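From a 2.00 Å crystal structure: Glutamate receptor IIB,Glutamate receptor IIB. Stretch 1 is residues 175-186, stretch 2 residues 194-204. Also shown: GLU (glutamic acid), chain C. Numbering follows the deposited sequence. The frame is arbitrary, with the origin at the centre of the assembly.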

# COMPACT_ATOMS: atom_id res chain seq x y z
N ASP A 175 -18.97 -10.64 -1.15
CA ASP A 175 -17.95 -9.80 -1.76
C ASP A 175 -16.56 -10.20 -1.28
O ASP A 175 -16.29 -10.25 -0.08
N ALA A 176 -15.67 -10.50 -2.23
CA ALA A 176 -14.34 -10.98 -1.90
C ALA A 176 -13.39 -9.83 -1.56
O ALA A 176 -12.34 -10.05 -0.96
N PHE A 177 -13.78 -8.61 -1.91
CA PHE A 177 -12.91 -7.45 -1.73
C PHE A 177 -13.10 -6.78 -0.37
O PHE A 177 -14.14 -6.93 0.27
N THR A 178 -12.07 -6.05 0.07
CA THR A 178 -12.07 -5.38 1.36
C THR A 178 -11.68 -3.91 1.21
O THR A 178 -11.21 -3.50 0.14
N LYS A 179 -11.87 -3.12 2.26
CA LYS A 179 -11.61 -1.69 2.20
C LYS A 179 -10.14 -1.35 2.47
O LYS A 179 -9.66 -0.30 2.05
N ASN A 180 -9.44 -2.23 3.18
CA ASN A 180 -8.04 -1.99 3.51
C ASN A 180 -7.32 -3.26 3.98
O ASN A 180 -7.93 -4.32 4.07
N ASN A 181 -6.03 -3.13 4.27
CA ASN A 181 -5.23 -4.26 4.75
C ASN A 181 -5.77 -4.82 6.06
O ASN A 181 -5.78 -6.03 6.27
N GLU A 182 -6.20 -3.93 6.95
CA GLU A 182 -6.69 -4.34 8.27
C GLU A 182 -7.88 -5.28 8.15
O GLU A 182 -7.91 -6.34 8.78
N GLU A 183 -8.87 -4.90 7.33
CA GLU A 183 -10.05 -5.73 7.14
C GLU A 183 -9.68 -7.05 6.47
O GLU A 183 -10.26 -8.09 6.77
N GLY A 184 -8.72 -7.00 5.55
CA GLY A 184 -8.25 -8.20 4.88
C GLY A 184 -7.67 -9.20 5.86
O GLY A 184 -8.04 -10.37 5.86
N VAL A 185 -6.74 -8.73 6.69
CA VAL A 185 -6.12 -9.57 7.71
C VAL A 185 -7.15 -10.07 8.72
O VAL A 185 -7.12 -11.24 9.12
N ASP A 186 -8.04 -9.18 9.15
CA ASP A 186 -9.11 -9.56 10.08
C ASP A 186 -9.98 -10.66 9.49
O ASP A 186 -10.42 -11.56 10.20
N THR A 194 -10.94 -20.35 5.37
CA THR A 194 -11.84 -20.35 4.22
C THR A 194 -11.68 -19.08 3.38
O THR A 194 -12.39 -18.89 2.40
N TYR A 195 -10.74 -18.23 3.78
CA TYR A 195 -10.46 -17.00 3.04
C TYR A 195 -8.97 -16.66 3.07
O TYR A 195 -8.36 -16.61 4.14
N ALA A 196 -8.40 -16.44 1.89
CA ALA A 196 -7.01 -16.03 1.76
C ALA A 196 -6.96 -14.61 1.20
O ALA A 196 -7.81 -14.22 0.40
N PHE A 197 -5.96 -13.84 1.62
CA PHE A 197 -5.88 -12.43 1.26
C PHE A 197 -4.65 -12.17 0.39
O PHE A 197 -3.52 -12.42 0.80
N LEU A 198 -4.90 -11.69 -0.82
CA LEU A 198 -3.83 -11.33 -1.74
C LEU A 198 -3.39 -9.89 -1.46
O LEU A 198 -4.20 -8.96 -1.53
N MET A 199 -2.12 -9.73 -1.12
CA MET A 199 -1.62 -8.44 -0.65
C MET A 199 -0.14 -8.27 -0.97
O MET A 199 0.52 -9.20 -1.42
N GLU A 200 0.36 -7.07 -0.72
CA GLU A 200 1.75 -6.75 -0.99
C GLU A 200 2.66 -7.32 0.09
O GLU A 200 2.29 -7.36 1.27
N THR A 201 3.84 -7.78 -0.32
CA THR A 201 4.74 -8.53 0.56
C THR A 201 5.19 -7.72 1.77
O THR A 201 5.41 -8.28 2.85
N THR A 202 5.31 -6.41 1.60
CA THR A 202 5.65 -5.52 2.69
C THR A 202 4.62 -5.62 3.81
O THR A 202 4.95 -5.92 4.96
N ASN A 203 3.37 -5.37 3.46
CA ASN A 203 2.28 -5.39 4.42
C ASN A 203 2.06 -6.79 4.97
O ASN A 203 1.71 -6.96 6.14
N LEU A 204 2.26 -7.80 4.12
CA LEU A 204 2.10 -9.19 4.53
C LEU A 204 3.11 -9.53 5.62
O LEU A 204 2.77 -10.16 6.62

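Packing of the loop and helix of stretch 1 (helix 181-186) against strand 195-200 and the start of the following helix in stretch 2. Helix and strand run roughly antiparallel, their N-to-C directions 151° apart and their axes 8.4 Å apart at closest approach. D175 (chi1 t) stays out of reach of stretch 2 and instead braces its own loop, its OD1 accepting from F177 N at 3.1 Å. A176 contributes its carbonyl: Y195 (t), whose CA-to-CB bond points toward stretch 1, donates from OH to A176 O at 2.7 Å, the one direct hydrogen bond between the stretches. F177 (m) points away. T178 (p) points toward the strand; its CG2 lies 3.9 Å from Y195 OH, while its OG1 donates to N180 O (3.2 Å) and sits 3.5 Å from F197 CE1, so the hydroxyl is satisfied locally even as it packs beside an aromatic ring. K179 (p) is exposed and out of reach, but its N donates to E183 OE1 at 3.0 Å. N180 (p) points away and caps the helix, its OD1 accepting from E183 N at 2.8 Å.

N181 (m) leaves the backbone sideways, yet its amide end comes nearer to stretch 2. Its ND2 approaches the edge of the F197 ring (3.8 Å to F197 CE2) and lies 3.6 Å from M199 CE. N181 OD1 and N203 ND2 are 3.2 Å apart, but the angle is too poor for a hydrogen bond. Water 1 links the two amides instead, accepting from N181 ND2 (2.8 Å), N203 ND2 (2.9 Å; N203 is m, its CA-to-CB bond toward stretch 1) and E200 N (3.1 Å) and donating to OE1 of the bound GLU at 2.6 Å. The ligand is also held directly, its N donating to E200 OE1 at 2.9 Å and, weakly, to E200 OE2 at 3.1 Å.

E182 (m) points away and E183 (t) sideways, neither touching stretch 2. At G184 the backbones come close, with G184 CA 6.1 Å from F197 CA. F197 (t), its CA-to-CB bond toward stretch 1, presents a ring face to G184 CA, which sits 3.6 Å from the ring centroid and almost on its normal, a CH-pi contact. An ideal CB here would point toward the strand and fall 2.3 Å from F197 CZ, a clash, so the absence of a side chain permits this approach. V185 (t), directed sideways, brings CG2 to 4.4 Å from CE of M199 (p), whose CA-to-CB bond also points toward stretch 1, a loose apolar contact. D186 (m) is exposed and out of reach.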

# COMPACT_ATOMS: atom_id res chain seq x y z
CB ASP A 175 -18.21 -8.33 -1.43
CG ASP A 175 -17.15 -7.40 -1.99
OD1 ASP A 175 -16.53 -7.75 -3.02
OD2 ASP A 175 -16.94 -6.32 -1.40
CB ALA A 176 -13.77 -11.79 -3.06
CB PHE A 177 -13.15 -6.44 -2.85
CG PHE A 177 -12.89 -7.00 -4.22
CD1 PHE A 177 -11.63 -6.94 -4.78
CD2 PHE A 177 -13.92 -7.59 -4.95
CE1 PHE A 177 -11.39 -7.46 -6.04
CE2 PHE A 177 -13.68 -8.10 -6.20
CZ PHE A 177 -12.42 -8.04 -6.75
CB THR A 178 -11.09 -6.05 2.34
OG1 THR A 178 -9.75 -5.87 1.88
CG2 THR A 178 -11.39 -7.54 2.46
CB LYS A 179 -12.51 -0.94 3.18
CG LYS A 179 -12.06 -0.97 4.63
CD LYS A 179 -13.09 -0.34 5.55
CE LYS A 179 -13.17 1.17 5.35
NZ LYS A 179 -14.11 1.82 6.31
CB ASN A 180 -7.92 -0.89 4.57
CG ASN A 180 -8.75 -1.19 5.82
OD1 ASN A 180 -8.91 -2.34 6.22
ND2 ASN A 180 -9.29 -0.14 6.43
CB ASN A 181 -3.77 -3.85 4.93
CG ASN A 181 -3.03 -3.69 3.62
OD1 ASN A 181 -2.43 -2.66 3.35
ND2 ASN A 181 -3.08 -4.73 2.79
CB GLU A 182 -7.09 -3.11 9.11
CG GLU A 182 -5.91 -2.28 9.60
CD GLU A 182 -5.31 -1.40 8.51
OE1 GLU A 182 -5.87 -1.32 7.40
OE2 GLU A 182 -4.26 -0.77 8.79
CB GLU A 183 -11.10 -4.99 6.29
CG GLU A 183 -12.42 -5.75 6.14
CD GLU A 183 -13.34 -5.14 5.11
OE1 GLU A 183 -13.18 -3.94 4.79
OE2 GLU A 183 -14.23 -5.86 4.60
CB VAL A 185 -5.00 -8.81 8.45
CG1 VAL A 185 -4.43 -9.64 9.60
CG2 VAL A 185 -3.89 -8.43 7.48
CB ASP A 186 -9.98 -8.35 10.44
CG ASP A 186 -9.23 -7.29 11.23
OD1 ASP A 186 -8.10 -7.56 11.69
OD2 ASP A 186 -9.78 -6.19 11.40
CB THR A 194 -13.31 -20.49 4.65
OG1 THR A 194 -13.68 -19.36 5.46
CG2 THR A 194 -13.51 -21.77 5.45
CB TYR A 195 -11.27 -15.84 3.61
CG TYR A 195 -11.07 -14.54 2.86
CD1 TYR A 195 -11.76 -14.28 1.68
CD2 TYR A 195 -10.20 -13.56 3.34
CE1 TYR A 195 -11.58 -13.09 0.99
CE2 TYR A 195 -10.02 -12.37 2.66
CZ TYR A 195 -10.71 -12.14 1.49
OH TYR A 195 -10.54 -10.96 0.81
CB ALA A 196 -6.25 -16.99 0.87
CB PHE A 197 -5.84 -11.57 2.53
CG PHE A 197 -5.98 -10.10 2.28
CD1 PHE A 197 -7.05 -9.61 1.55
CD2 PHE A 197 -5.07 -9.20 2.79
CE1 PHE A 197 -7.20 -8.25 1.32
CE2 PHE A 197 -5.20 -7.84 2.57
CZ PHE A 197 -6.27 -7.37 1.83
CB LEU A 198 -4.30 -11.49 -3.18
CG LEU A 198 -4.42 -12.94 -3.65
CD1 LEU A 198 -5.63 -13.11 -4.55
CD2 LEU A 198 -3.15 -13.37 -4.38
CB MET A 199 -1.85 -8.30 0.85
CG MET A 199 -1.08 -9.31 1.69
SD MET A 199 -1.61 -9.37 3.41
CE MET A 199 -1.33 -7.68 3.92
CB GLU A 200 1.91 -5.24 -1.11
CG GLU A 200 1.22 -4.69 -2.36
CD GLU A 200 1.13 -3.17 -2.38
OE1 GLU A 200 1.27 -2.54 -1.32
OE2 GLU A 200 0.92 -2.61 -3.48
CB THR A 201 5.97 -9.01 -0.21
OG1 THR A 201 6.57 -7.90 -0.90
CG2 THR A 201 5.59 -10.07 -1.22
CB THR A 202 5.73 -4.06 2.22
OG1 THR A 202 4.57 -3.75 1.43
CG2 THR A 202 6.98 -3.85 1.38
CB ASN A 203 1.00 -4.87 3.78
CG ASN A 203 1.14 -3.45 3.28
OD1 ASN A 203 1.83 -2.63 3.89
ND2 ASN A 203 0.48 -3.14 2.16
CB LEU A 204 2.28 -10.13 3.33
CG LEU A 204 1.84 -11.58 3.56
CD1 LEU A 204 1.35 -12.19 2.27
CD2 LEU A 204 2.97 -12.42 4.14
N GLU C . -0.24 -0.20 -2.00
CA GLU C . -1.54 -0.51 -2.67
C GLU C . -2.05 0.70 -3.43
O GLU C . -1.33 1.69 -3.57
CB GLU C . -2.56 -0.97 -1.63
CG GLU C . -2.32 -2.36 -1.07
CD GLU C . -2.82 -3.48 -1.97
OE1 GLU C . -2.50 -4.65 -1.68
OE2 GLU C . -3.52 -3.19 -2.97
OXT GLU C . -3.17 0.72 -3.94
O HOH W 1 -1.28 -4.79 0.64